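Local coordinates for peptide ABC transporter, peptide-binding protein (Enterococcus faecalis, PDB 3O6P), which probably serves as the peptide-binding component of an ABC-type peptide importer, this chain being one piece of the longer solute-binding protein, at residues Ile96-Ala108 / Gly128-Arg141. Residues are numbered along the deposited sequence; the frame is centred on the assembly and turned at random. Where two conformers were deposited one is given.
Sequences ISTLTMDILSSDA and GVKVTVSPVPFSVR. With NA (sodium ion), chain B.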
# COMPACT_ATOMS: atom_id res chain seq x y z
N ILE A 96 -16.20 -6.88 -15.56
CA ILE A 96 -16.39 -8.05 -14.68
C ILE A 96 -17.61 -7.85 -13.78
O ILE A 96 -18.03 -6.72 -13.55
CB ILE A 96 -15.13 -8.37 -13.83
CG1 ILE A 96 -14.82 -7.26 -12.81
CG2 ILE A 96 -13.93 -8.67 -14.79
CD1 ILE A 96 -13.65 -7.57 -11.87
N SER A 97 -18.15 -8.96 -13.28
CA SER A 97 -19.31 -8.94 -12.39
C SER A 97 -18.97 -9.35 -10.97
O SER A 97 -19.79 -9.19 -10.08
CB SER A 97 -20.35 -9.94 -12.93
OG SER A 97 -19.77 -11.27 -12.95
N THR A 98 -17.78 -9.90 -10.75
CA THR A 98 -17.49 -10.64 -9.54
C THR A 98 -15.99 -10.62 -9.34
O THR A 98 -15.25 -10.41 -10.31
CB THR A 98 -17.98 -12.12 -9.66
OG1 THR A 98 -17.71 -12.81 -8.46
CG2 THR A 98 -17.29 -12.87 -10.80
N LEU A 99 -15.54 -10.82 -8.10
CA LEU A 99 -14.12 -10.97 -7.84
C LEU A 99 -13.95 -11.94 -6.67
O LEU A 99 -14.64 -11.80 -5.68
CB LEU A 99 -13.52 -9.60 -7.48
CG LEU A 99 -12.04 -9.59 -7.07
CD1 LEU A 99 -11.18 -10.13 -8.22
CD2 LEU A 99 -11.61 -8.19 -6.64
N THR A 100 -13.03 -12.91 -6.80
CA THR A 100 -12.65 -13.76 -5.69
C THR A 100 -11.16 -13.55 -5.53
O THR A 100 -10.38 -13.67 -6.49
CB THR A 100 -12.98 -15.26 -5.92
OG1 THR A 100 -14.40 -15.41 -5.98
CG2 THR A 100 -12.47 -16.12 -4.76
N MSE A 101 -10.77 -13.11 -4.34
CA MSE A 101 -9.37 -12.76 -4.11
C MSE A 101 -8.87 -13.35 -2.81
O MSE A 101 -9.58 -13.35 -1.81
CB MSE A 101 -9.18 -11.25 -4.10
CG MSE A 101 -9.98 -10.51 -3.04
SE MSE A 101 -9.63 -8.58 -3.06
CE MSE A 101 -7.83 -8.63 -2.39
N ASP A 102 -7.63 -13.82 -2.83
CA ASP A 102 -7.00 -14.37 -1.65
C ASP A 102 -6.01 -13.36 -1.08
O ASP A 102 -5.29 -12.72 -1.83
CB ASP A 102 -6.25 -15.66 -2.03
CG ASP A 102 -5.69 -16.37 -0.82
OD1 ASP A 102 -6.49 -16.87 0.01
OD2 ASP A 102 -4.45 -16.47 -0.72
N ILE A 103 -5.95 -13.24 0.24
CA ILE A 103 -4.92 -12.41 0.86
C ILE A 103 -3.90 -13.33 1.56
O ILE A 103 -4.23 -14.02 2.53
CB ILE A 103 -5.47 -11.42 1.92
CG1 ILE A 103 -6.64 -10.62 1.37
CG2 ILE A 103 -4.33 -10.47 2.42
CD1 ILE A 103 -7.34 -9.77 2.44
N LEU A 104 -2.68 -13.33 1.05
CA LEU A 104 -1.58 -14.06 1.64
C LEU A 104 -1.07 -13.24 2.83
O LEU A 104 -0.96 -12.02 2.74
CB LEU A 104 -0.50 -14.22 0.59
CG LEU A 104 0.79 -14.97 0.91
CD1 LEU A 104 0.48 -16.45 1.19
CD2 LEU A 104 1.75 -14.80 -0.29
N SER A 105 -0.77 -13.89 3.95
CA SER A 105 -0.26 -13.16 5.10
C SER A 105 0.63 -14.02 5.96
O SER A 105 0.79 -15.22 5.72
CB SER A 105 -1.42 -12.63 5.97
OG SER A 105 -2.01 -13.69 6.72
N SER A 106 1.21 -13.38 6.96
CA SER A 106 1.90 -14.08 8.04
C SER A 106 0.87 -14.86 8.84
O SER A 106 -0.31 -14.46 8.92
CB SER A 106 2.59 -13.06 8.94
OG SER A 106 3.17 -13.69 10.07
N ASP A 107 1.31 -15.96 9.43
CA ASP A 107 0.51 -16.72 10.38
C ASP A 107 0.75 -16.28 11.84
O ASP A 107 0.27 -16.93 12.78
CB ASP A 107 0.70 -18.24 10.19
CG ASP A 107 2.14 -18.72 10.42
OD1 ASP A 107 2.33 -19.96 10.36
OD2 ASP A 107 3.08 -17.92 10.64
N ALA A 108 1.48 -15.17 12.03
CA ALA A 108 1.68 -14.58 13.35
C ALA A 108 0.31 -14.21 13.94
O ALA A 108 -0.66 -13.95 13.20
CB ALA A 108 2.59 -13.33 13.25
N GLY A 128 -20.45 -8.83 -4.43
CA GLY A 128 -19.86 -9.56 -5.55
C GLY A 128 -18.37 -9.83 -5.37
O GLY A 128 -17.73 -10.45 -6.23
N VAL A 129 -17.82 -9.37 -4.25
CA VAL A 129 -16.42 -9.70 -3.92
C VAL A 129 -16.35 -10.71 -2.77
O VAL A 129 -16.98 -10.50 -1.72
CB VAL A 129 -15.61 -8.45 -3.57
CG1 VAL A 129 -14.13 -8.82 -3.27
CG2 VAL A 129 -15.64 -7.42 -4.71
N LYS A 130 -15.61 -11.79 -2.97
CA LYS A 130 -15.41 -12.79 -1.94
C LYS A 130 -13.93 -12.78 -1.64
O LYS A 130 -13.12 -12.69 -2.57
CB LYS A 130 -15.82 -14.17 -2.43
CG LYS A 130 -15.40 -15.28 -1.49
CD LYS A 130 -15.97 -16.63 -1.89
CE LYS A 130 -15.49 -17.74 -0.94
NZ LYS A 130 -16.15 -17.63 0.39
N VAL A 131 -13.57 -12.84 -0.36
CA VAL A 131 -12.14 -12.77 0.00
C VAL A 131 -11.79 -13.96 0.87
O VAL A 131 -12.48 -14.21 1.85
CB VAL A 131 -11.82 -11.49 0.82
CG1 VAL A 131 -10.33 -11.44 1.17
CG2 VAL A 131 -12.23 -10.22 0.07
N THR A 132 -10.71 -14.66 0.51
CA THR A 132 -10.17 -15.75 1.33
C THR A 132 -8.83 -15.31 1.91
O THR A 132 -8.27 -14.29 1.50
CB THR A 132 -9.98 -17.02 0.47
OG1 THR A 132 -9.06 -16.73 -0.59
CG2 THR A 132 -11.32 -17.45 -0.14
N VAL A 133 -8.33 -16.08 2.86
CA VAL A 133 -7.04 -15.76 3.46
C VAL A 133 -6.13 -16.94 3.51
O VAL A 133 -6.59 -18.07 3.71
CB VAL A 133 -7.20 -15.16 4.89
CG1 VAL A 133 -7.99 -13.84 4.83
CG2 VAL A 133 -7.84 -16.14 5.83
N SER A 134 -4.83 -16.68 3.38
CA SER A 134 -3.83 -17.74 3.44
C SER A 134 -2.69 -17.36 4.36
O SER A 134 -1.68 -16.83 3.91
CB SER A 134 -3.30 -18.05 2.05
OG SER A 134 -4.33 -18.57 1.22
N PRO A 135 -2.85 -17.59 5.67
CA PRO A 135 -1.73 -17.32 6.60
C PRO A 135 -0.69 -18.44 6.52
O PRO A 135 -1.04 -19.63 6.60
CB PRO A 135 -2.41 -17.26 7.98
CG PRO A 135 -3.89 -17.18 7.70
CD PRO A 135 -4.09 -17.93 6.39
N VAL A 136 0.57 -18.05 6.34
CA VAL A 136 1.66 -19.00 6.10
C VAL A 136 2.93 -18.52 6.79
O VAL A 136 3.07 -17.34 7.12
CB VAL A 136 1.98 -19.15 4.57
CG1 VAL A 136 0.79 -19.72 3.79
CG2 VAL A 136 2.42 -17.82 3.97
N PRO A 137 3.89 -19.42 6.98
CA PRO A 137 5.19 -19.03 7.55
C PRO A 137 6.01 -18.14 6.61
O PRO A 137 5.77 -18.07 5.42
CB PRO A 137 5.90 -20.37 7.76
CG PRO A 137 4.85 -21.38 7.75
CD PRO A 137 3.77 -20.89 6.84
N PHE A 138 7.00 -17.48 7.19
CA PHE A 138 7.80 -16.50 6.47
C PHE A 138 8.39 -16.98 5.14
O PHE A 138 8.24 -16.29 4.12
CB PHE A 138 8.92 -16.00 7.39
CG PHE A 138 9.76 -14.94 6.77
CD1 PHE A 138 9.30 -13.63 6.76
CD2 PHE A 138 11.02 -15.23 6.23
CE1 PHE A 138 10.06 -12.61 6.21
CE2 PHE A 138 11.78 -14.22 5.64
CZ PHE A 138 11.30 -12.91 5.64
N SER A 139 9.07 -18.12 5.12
CA SER A 139 9.74 -18.51 3.87
C SER A 139 8.73 -18.79 2.77
O SER A 139 9.01 -18.53 1.62
CB SER A 139 10.70 -19.67 4.06
OG SER A 139 9.96 -20.80 4.42
N VAL A 140 7.56 -19.30 3.12
CA VAL A 140 6.49 -19.50 2.14
C VAL A 140 5.93 -18.17 1.63
O VAL A 140 5.72 -18.00 0.41
CB VAL A 140 5.38 -20.41 2.70
CG1 VAL A 140 4.14 -20.46 1.75
CG2 VAL A 140 5.95 -21.82 2.99
N ARG A 141 5.66 -17.24 2.54
CA ARG A 141 5.15 -15.93 2.11
C ARG A 141 6.14 -15.27 1.18
O ARG A 141 5.75 -14.67 0.17
CB ARG A 141 4.90 -15.04 3.33
CG ARG A 141 4.42 -13.64 2.96
CD ARG A 141 3.68 -12.97 4.12
NE ARG A 141 4.47 -12.90 5.35
CZ ARG A 141 5.31 -11.92 5.64
NH1 ARG A 141 5.48 -10.90 4.79
NH2 ARG A 141 5.97 -11.94 6.80
NA NA B . -19.10 -9.18 -0.81
O HOH W 1 -20.57 -10.39 -2.25
O HOH W 2 -21.03 -7.76 0.08
O HOH W 3 -19.97 -10.90 0.82
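The carboxylate of D102 is gripped by two hydroxyls from the neighbouring strand. D102 OD1 accepts from T132 OG1 at 2.6 Å through its anti lone pair, and D102 OD2 from S134 OG at 2.9 Å through its syn lone pair. With CG anti to the backbone N (chi1 -174°), the carboxylate is carried over to the T132 and S134 hydroxyls, and the two bonds fix its rotation. Beneath them the strands run parallel and in register from L99 beside V129 to S105 beside P135, their axes 23° apart. Backbone bonds form the usual parallel ladder, L99, M101, I103 and S105 each giving and accepting one; S105 N reaches S134 O at 3.1 Å from above the carbonyl plane. On the face bearing L99, M101 and I103, packing is apolar: M101 CG lies alongside V131 CG2 at 3.8 Å, and the tip of I103, CD1, meets V131 CG1 at 3.7 Å. Beyond D102 on its own face, L104 CD1 touches V136 CG2 at 3.7 Å, the two side chains roughly perpendicular. R141 folds back from the following helix, its CD 3.7 Å from S105 C. At the other end V129 O binds a sodium ion at 2.7 Å, together with three waters and the carbonyls of Q123 and L126. The pair belongs to a right-handed beta-alpha-beta crossover: helix 109-125 links the strands and covers I103, S105 and V133 through V115, strand 129-136 forms one edge of the mixed sheet, and strand 152-158 pairs with the far side of 99-106.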